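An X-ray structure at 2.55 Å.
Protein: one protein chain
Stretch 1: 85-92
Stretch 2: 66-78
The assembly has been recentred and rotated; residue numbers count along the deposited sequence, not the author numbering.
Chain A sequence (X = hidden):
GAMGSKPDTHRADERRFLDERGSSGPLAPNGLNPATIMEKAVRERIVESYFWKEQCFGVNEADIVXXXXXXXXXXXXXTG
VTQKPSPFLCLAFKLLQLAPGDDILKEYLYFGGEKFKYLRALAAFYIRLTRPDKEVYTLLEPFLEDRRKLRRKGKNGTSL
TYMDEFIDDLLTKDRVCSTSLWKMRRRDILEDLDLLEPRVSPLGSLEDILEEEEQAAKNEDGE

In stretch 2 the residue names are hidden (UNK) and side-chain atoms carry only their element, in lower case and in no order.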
ATOM      1  N   PRO A  85      16.073   9.990  -5.457  1.00 66.23           N
ATOM      2  CA  PRO A  85      14.931   9.589  -4.636  1.00 62.88           C
ATOM      3  C   PRO A  85      13.970  10.753  -4.477  1.00 64.28           C
ATOM      4  O   PRO A  85      14.415  11.888  -4.308  1.00 69.31           O
ATOM      5  CB  PRO A  85      15.571   9.218  -3.301  1.00 76.36           C
ATOM      6  CG  PRO A  85      16.787  10.075  -3.231  1.00 69.36           C
ATOM      7  CD  PRO A  85      17.275  10.248  -4.646  1.00 74.21           C
ATOM      8  N   SER A  86      12.673  10.480  -4.533  1.00 63.23           N
ATOM      9  CA  SER A  86      11.684  11.540  -4.413  1.00 56.35           C
ATOM     10  C   SER A  86      11.707  12.100  -3.003  1.00 59.38           C
ATOM     11  O   SER A  86      12.094  11.401  -2.065  1.00 56.01           O
ATOM     12  CB  SER A  86      10.288  11.021  -4.742  1.00 55.78           C
ATOM     13  OG  SER A  86       9.858  10.093  -3.762  1.00 61.28           O
ATOM     14  N   PRO A  87      11.302  13.369  -2.848  1.00 49.37           N
ATOM     15  CA  PRO A  87      11.143  13.930  -1.505  1.00 42.49           C
ATOM     16  C   PRO A  87      10.230  13.050  -0.656  1.00 47.50           C
ATOM     17  O   PRO A  87      10.451  12.892   0.541  1.00 59.61           O
ATOM     18  CB  PRO A  87      10.505  15.291  -1.779  1.00 55.08           C
ATOM     19  CG  PRO A  87      11.060  15.674  -3.122  1.00 37.58           C
ATOM     20  CD  PRO A  87      11.044  14.376  -3.895  1.00 44.28           C
ATOM     21  N   PHE A  88       9.232  12.457  -1.301  1.00 49.32           N
ATOM     22  CA  PHE A  88       8.310  11.538  -0.647  1.00 50.70           C
ATOM     23  C   PHE A  88       9.055  10.368  -0.005  1.00 49.71           C
ATOM     24  O   PHE A  88       8.848  10.054   1.174  1.00 58.26           O
ATOM     25  CB  PHE A  88       7.281  11.045  -1.663  1.00 35.71           C
ATOM     26  CG  PHE A  88       6.279  10.078  -1.105  1.00 41.28           C
ATOM     27  CD1 PHE A  88       5.157  10.533  -0.439  1.00 40.79           C
ATOM     28  CD2 PHE A  88       6.432   8.713  -1.297  1.00 45.33           C
ATOM     29  CE1 PHE A  88       4.226   9.646   0.059  1.00 51.01           C
ATOM     30  CE2 PHE A  88       5.500   7.822  -0.801  1.00 46.31           C
ATOM     31  CZ  PHE A  88       4.396   8.290  -0.122  1.00 49.71           C
ATOM     32  N   LEU A  89       9.935   9.740  -0.780  1.00 58.43           N
ATOM     33  CA  LEU A  89      10.716   8.609  -0.294  1.00 52.65           C
ATOM     34  C   LEU A  89      11.650   9.030   0.832  1.00 64.42           C
ATOM     35  O   LEU A  89      11.770   8.336   1.845  1.00 69.29           O
ATOM     36  CB  LEU A  89      11.525   7.984  -1.427  1.00 52.07           C
ATOM     37  CG  LEU A  89      12.265   6.697  -1.068  1.00 58.45           C
ATOM     38  CD1 LEU A  89      11.299   5.675  -0.497  1.00 40.40           C
ATOM     39  CD2 LEU A  89      12.975   6.137  -2.287  1.00 58.39           C
ATOM     40  N   CYS A  90      12.295  10.180   0.657  1.00 50.15           N
ATOM     41  CA  CYS A  90      13.224  10.694   1.653  1.00 59.62           C
ATOM     42  C   CYS A  90      12.518  10.920   2.979  1.00 52.42           C
ATOM     43  O   CYS A  90      13.044  10.586   4.041  1.00 68.37           O
ATOM     44  CB  CYS A  90      13.860  11.999   1.175  1.00 44.45           C
ATOM     45  SG  CYS A  90      14.910  11.824  -0.278  1.00 69.80           S
ATOM     46  N   LEU A  91      11.318  11.482   2.909  1.00 62.75           N
ATOM     47  CA  LEU A  91      10.529  11.733   4.103  1.00 57.79           C
ATOM     48  C   LEU A  91      10.064  10.430   4.727  1.00 55.48           C
ATOM     49  O   LEU A  91       9.962  10.328   5.947  1.00 59.42           O
ATOM     50  CB  LEU A  91       9.337  12.634   3.780  1.00 46.04           C
ATOM     51  CG  LEU A  91       9.746  14.086   3.537  1.00 64.48           C
ATOM     52  CD1 LEU A  91       8.551  14.952   3.180  1.00 52.61           C
ATOM     53  CD2 LEU A  91      10.447  14.630   4.773  1.00 56.81           C
ATOM     54  N   ALA A  92       9.793   9.427   3.896  1.00 46.80           N
ATOM     55  CA  ALA A  92       9.457   8.110   4.424  1.00 46.21           C
ATOM     56  C   ALA A  92      10.628   7.556   5.231  1.00 60.59           C
ATOM     57  O   ALA A  92      10.448   7.028   6.330  1.00 61.92           O
ATOM     58  CB  ALA A  92       9.085   7.160   3.303  1.00 40.97           C
ATOM     59  N   UNK A  66       5.089  19.973   7.567  1.00 70.07           N
ATOM     60  CA  UNK A  66       5.512  21.167   6.827  1.00 62.49           C
ATOM     61  C   UNK A  66       6.257  20.809   5.531  1.00 61.91           C
ATOM     62  O   UNK A  66       5.992  21.385   4.474  1.00 67.02           O
ATOM     63  o   UNK A  66       4.523  23.233   8.628  1.00100.48           O
ATOM     64  o   UNK A  66       6.137  22.665  10.000  1.00 91.64           O
ATOM     65  c   UNK A  66       6.393  22.065   7.702  1.00 64.40           C
ATOM     66  c   UNK A  66       5.627  22.693   8.860  1.00 90.55           C
ATOM     67  N   UNK A  67       7.159  19.836   5.614  1.00 63.56           N
ATOM     68  CA  UNK A  67       7.946  19.382   4.471  1.00 68.11           C
ATOM     69  C   UNK A  67       7.073  18.726   3.418  1.00 60.19           C
ATOM     70  O   UNK A  67       7.310  18.886   2.229  1.00 61.66           O
ATOM     71  c   UNK A  67      10.756  20.217   5.162  1.00 70.64           C
ATOM     72  n   UNK A  67      13.031  20.848   6.704  1.00108.16           N
ATOM     73  c   UNK A  67      10.142  18.976   5.771  1.00 50.73           C
ATOM     74  c   UNK A  67       9.038  18.393   4.901  1.00 64.88           C
ATOM     75  n   UNK A  67      11.899  22.544   7.754  1.00101.08           N
ATOM     76  c   UNK A  67      11.924  21.556   6.872  1.00 87.58           C
ATOM     77  n   UNK A  67      10.842  21.286   6.153  1.00 80.78           N
ATOM     78  N   UNK A  68       6.087  17.950   3.852  1.00 59.16           N
ATOM     79  CA  UNK A  68       5.193  17.312   2.899  1.00 50.18           C
ATOM     80  C   UNK A  68       4.415  18.355   2.109  1.00 56.76           C
ATOM     81  O   UNK A  68       4.374  18.305   0.879  1.00 52.51           O
ATOM     82  c   UNK A  68       3.113  15.938   2.619  1.00 47.29           C
ATOM     83  c   UNK A  68       4.967  15.121   4.090  1.00 50.18           C
ATOM     84  c   UNK A  68       4.216  16.343   3.581  1.00 51.12           C
ATOM     85  N   UNK A  69       3.824  19.318   2.810  1.00 65.85           N
ATOM     86  CA  UNK A  69       3.056  20.360   2.132  1.00 65.24           C
ATOM     87  C   UNK A  69       3.958  21.167   1.195  1.00 62.82           C
ATOM     88  O   UNK A  69       3.592  21.478   0.060  1.00 74.02           O
ATOM     89  c   UNK A  69       2.375  21.299   3.141  1.00 69.14           C
ATOM     90  c   UNK A  69       1.800  22.519   2.440  1.00 51.95           C
ATOM     91  c   UNK A  69       1.288  20.552   3.897  1.00 56.79           C
ATOM     92  N   UNK A  70       5.144  21.495   1.686  1.00 69.77           N
ATOM     93  CA  UNK A  70       6.103  22.313   0.952  1.00 72.41           C
ATOM     94  C   UNK A  70       6.720  21.647  -0.287  1.00 74.40           C
ATOM     95  O   UNK A  70       6.903  22.294  -1.315  1.00 62.40           O
ATOM     96  c   UNK A  70       7.971  23.986   1.519  1.00 88.85           C
ATOM     97  o   UNK A  70       8.702  23.989   3.785  1.00 96.42           O
ATOM     98  c   UNK A  70       7.217  22.737   1.911  1.00 79.44           C
ATOM     99  c   UNK A  70       8.878  24.459   2.636  1.00111.67           C
ATOM    100  o   UNK A  70       9.764  25.298   2.371  1.00126.05           O
ATOM    101  N   UNK A  71       7.056  20.365  -0.185  1.00 63.77           N
ATOM    102  CA  UNK A  71       7.994  19.768  -1.131  1.00 60.60           C
ATOM    103  C   UNK A  71       7.528  18.553  -1.931  1.00 60.14           C
ATOM    104  O   UNK A  71       8.098  18.264  -2.983  1.00 65.52           O
ATOM    105  c   UNK A  71      11.238  22.381   0.069  1.00 63.91           C
ATOM    106  n   UNK A  71      11.088  22.057   1.340  1.00 63.16           N
ATOM    107  c   UNK A  71      10.344  20.901   1.414  1.00 65.14           C
ATOM    108  n   UNK A  71      10.625  21.481  -0.672  1.00 64.10           N
ATOM    109  c   UNK A  71       9.271  19.371  -0.385  1.00 54.90           C
ATOM    110  c   UNK A  71      10.045  20.533   0.150  1.00 61.92           C
ATOM    111  N   UNK A  72       6.532  17.813  -1.460  1.00 55.04           N
ATOM    112  CA  UNK A  72       6.160  16.620  -2.213  1.00 58.21           C
ATOM    113  C   UNK A  72       4.972  16.908  -3.131  1.00 56.56           C
ATOM    114  O   UNK A  72       3.936  17.443  -2.720  1.00 63.59           O
ATOM    115  c   UNK A  72       6.284  15.686   0.133  1.00 49.86           C
ATOM    116  c   UNK A  72       4.517  14.827  -1.421  1.00 54.85           C
ATOM    117  c   UNK A  72       5.914  15.384  -1.294  1.00 51.66           C
ATOM    118  N   UNK A  73       5.192  16.624  -4.407  1.00 54.21           N
ATOM    119  CA  UNK A  73       4.214  16.860  -5.455  1.00 58.23           C
ATOM    120  C   UNK A  73       3.862  15.561  -6.165  1.00 58.47           C
ATOM    121  O   UNK A  73       3.097  15.563  -7.129  1.00 58.90           O
ATOM    122  n   UNK A  73       4.078  22.626  -2.937  1.00 96.06           N
ATOM    123  c   UNK A  73       4.956  19.262  -5.869  1.00 60.91           C
ATOM    124  n   UNK A  73       3.819  20.397  -2.459  1.00 71.33           N
ATOM    125  n   UNK A  73       3.859  21.106  -4.648  1.00 91.73           N
ATOM    126  c   UNK A  73       4.744  17.885  -6.457  1.00 61.22           C
ATOM    127  c   UNK A  73       3.685  19.769  -5.206  1.00 65.26           C
ATOM    128  c   UNK A  73       3.919  21.376  -3.349  1.00 83.63           C
ATOM    129  N   UNK A  74       4.455  14.460  -5.710  1.00 56.31           N
ATOM    130  CA  UNK A  74       4.161  13.150  -6.278  1.00 48.36           C
ATOM    131  C   UNK A  74       4.642  12.011  -5.389  1.00 42.53           C
ATOM    132  O   UNK A  74       5.455  12.207  -4.488  1.00 59.80           O
ATOM    133  c   UNK A  74       8.175  14.663  -8.001  1.00 59.41           C
ATOM    134  c   UNK A  74       6.273  13.219  -7.698  1.00 59.31           C
ATOM    135  c   UNK A  74       6.807  14.469  -7.974  1.00 56.66           C
ATOM    136  c   UNK A  74       4.786  13.011  -7.671  1.00 45.58           C
ATOM    137  c   UNK A  74       7.141  12.163  -7.454  1.00 66.22           C
ATOM    138  c   UNK A  74       8.511  12.350  -7.480  1.00 58.77           C
ATOM    139  c   UNK A  74       9.029  13.600  -7.752  1.00 49.65           C
ATOM    140  N   UNK A  75       4.139  10.814  -5.667  1.00 46.57           N
ATOM    141  CA  UNK A  75       4.627   9.605  -5.020  1.00 62.09           C
ATOM    142  C   UNK A  75       5.541   8.855  -5.986  1.00 63.00           C
ATOM    143  O   UNK A  75       5.259   8.762  -7.181  1.00 74.11           O
ATOM    144  c   UNK A  75       3.469   8.688  -4.552  1.00 50.56           C
ATOM    145  c   UNK A  75       2.641   8.212  -5.728  1.00 53.42           C
ATOM    146  c   UNK A  75       2.596   9.412  -3.538  1.00 56.20           C
ATOM    147  N   UNK A  76       6.680   8.402  -5.478  1.00 51.10           N
ATOM    148  CA  UNK A  76       7.630   7.649  -6.275  1.00 48.46           C
ATOM    149  C   UNK A  76       8.802   7.189  -5.431  1.00 58.94           C
ATOM    150  O   UNK A  76       8.966   7.642  -4.299  1.00 48.34           O
ATOM    151  N   UNK A  77       9.619   6.298  -5.985  1.00 56.40           N
ATOM    152  CA  UNK A  77      10.841   5.861  -5.331  1.00 54.88           C
ATOM    153  C   UNK A  77      12.053   6.601  -5.865  1.00 54.49           C
ATOM    154  O   UNK A  77      12.204   7.805  -5.642  1.00 51.84           O
ATOM    155  N   UNK A  78      12.918   5.879  -6.572  1.00 54.59           N
ATOM    156  CA  UNK A  78      14.086   6.486  -7.201  1.00 67.53           C
ATOM    157  C   UNK A  78      13.883   6.495  -8.716  1.00 62.60           C
ATOM    158  O   UNK A  78      13.426   5.513  -9.299  1.00 74.86           O
ATOM    159  c   UNK A  78      15.622   5.784  -5.333  1.00 58.18           C
ATOM    160  c   UNK A  78      15.400   5.745  -6.834  1.00 58.06           C
ATOM    161  c   UNK A  78      15.367   4.307  -7.310  1.00 78.23           C
TER
HETATM  162  O   HOH W   1       7.871  13.532  -3.704  1.00 57.23           O

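Position 66 carries two carbons, the second bearing two oxygens: a short carboxylate, with no atom near stretch 1. It is D66. Position 67 has three carbons, a nitrogen, then a carbon holding two more nitrogens, a guanidinium on a long arm, hence R67. Its CB lies 3.9 Å from L91 CD1, but the end of the chain leads away.

Position 68 has three carbons, one of them bonded to the other two and to CA. This beta-branched pattern is valine, V68, whose CG2 is 3.7 Å from L91 CD1. Position 69 repeats the pattern but is exposed and out of reach of stretch 1: V69. Position 70 has three carbons ending in two oxygens, one carbon longer than position 66, so E70; it too is out of reach.

At position 71 one carbon leads to a five-membered ring of three carbons and two nitrogens, the imidazole of H71. Its CB is 4.5 Å from P87 CB, and its backbone O is 3.9 Å from P87 CG. Position 72, again three carbons branched at the first, is V72, the first residue after the helix to leave helical phi/psi (-97/125). Its CG1 is 3.9 Å from L91 CD1, and its CG2 is 4.5 Å from F88 CD1.

Position 73 repeats the guanidinium pattern of 67 and points away from stretch 1: R73. It folds back on its own stretch, where NH1 donates to V69 O at 2.8 Å and to V72 O at 3.0 Å. Position 74 has one carbon and a six-carbon ring without a hydroxyl, so F74. Its CB points sideways, but the ring comes nearer: CE1 is 3.5 Å from S86 CB, and CZ is 4.4 Å from P87 CD.

Position 75 is another three-carbon branch, V75. Its CG1 sits 4.0 Å from the centroid of the F88 ring and 13° off the normal, a CH-pi contact over the face. Positions 76 and 77 have backbone atoms alone: G76 and G77. An ideal CB on G77 would lie 4.2 Å from L89 CD2. Position 78 has the three-carbon branch once more, V78; its CG1 is 4.0 Å from P85 CB and 4.1 Å from L89 CD2.

The contact buries 610 Å² and combines two modes. Where the chains are extended, P85 and V78 form an antiparallel, non-hydrogen-bonded bridge pair, and S86 N donates to G77 O (2.9 Å, 155°). S86 OG donates to G76 O at 2.7 Å while accepting from L89 N at 3.0 Å, so one hydroxyl both ties the stretches together and caps the helix beginning at P87. A water accepts from F88 N (3.0 Å) and donates to F74 O (2.9 Å), linking that helix's first turn to the loop. Farther along, the helices run nearly antiparallel (173°, axes 10.5 Å apart), and L91 packs against V68 and V72 to close the apolar side.

Stretch 2, residues 66-78: DRVVEHVRFVGGV
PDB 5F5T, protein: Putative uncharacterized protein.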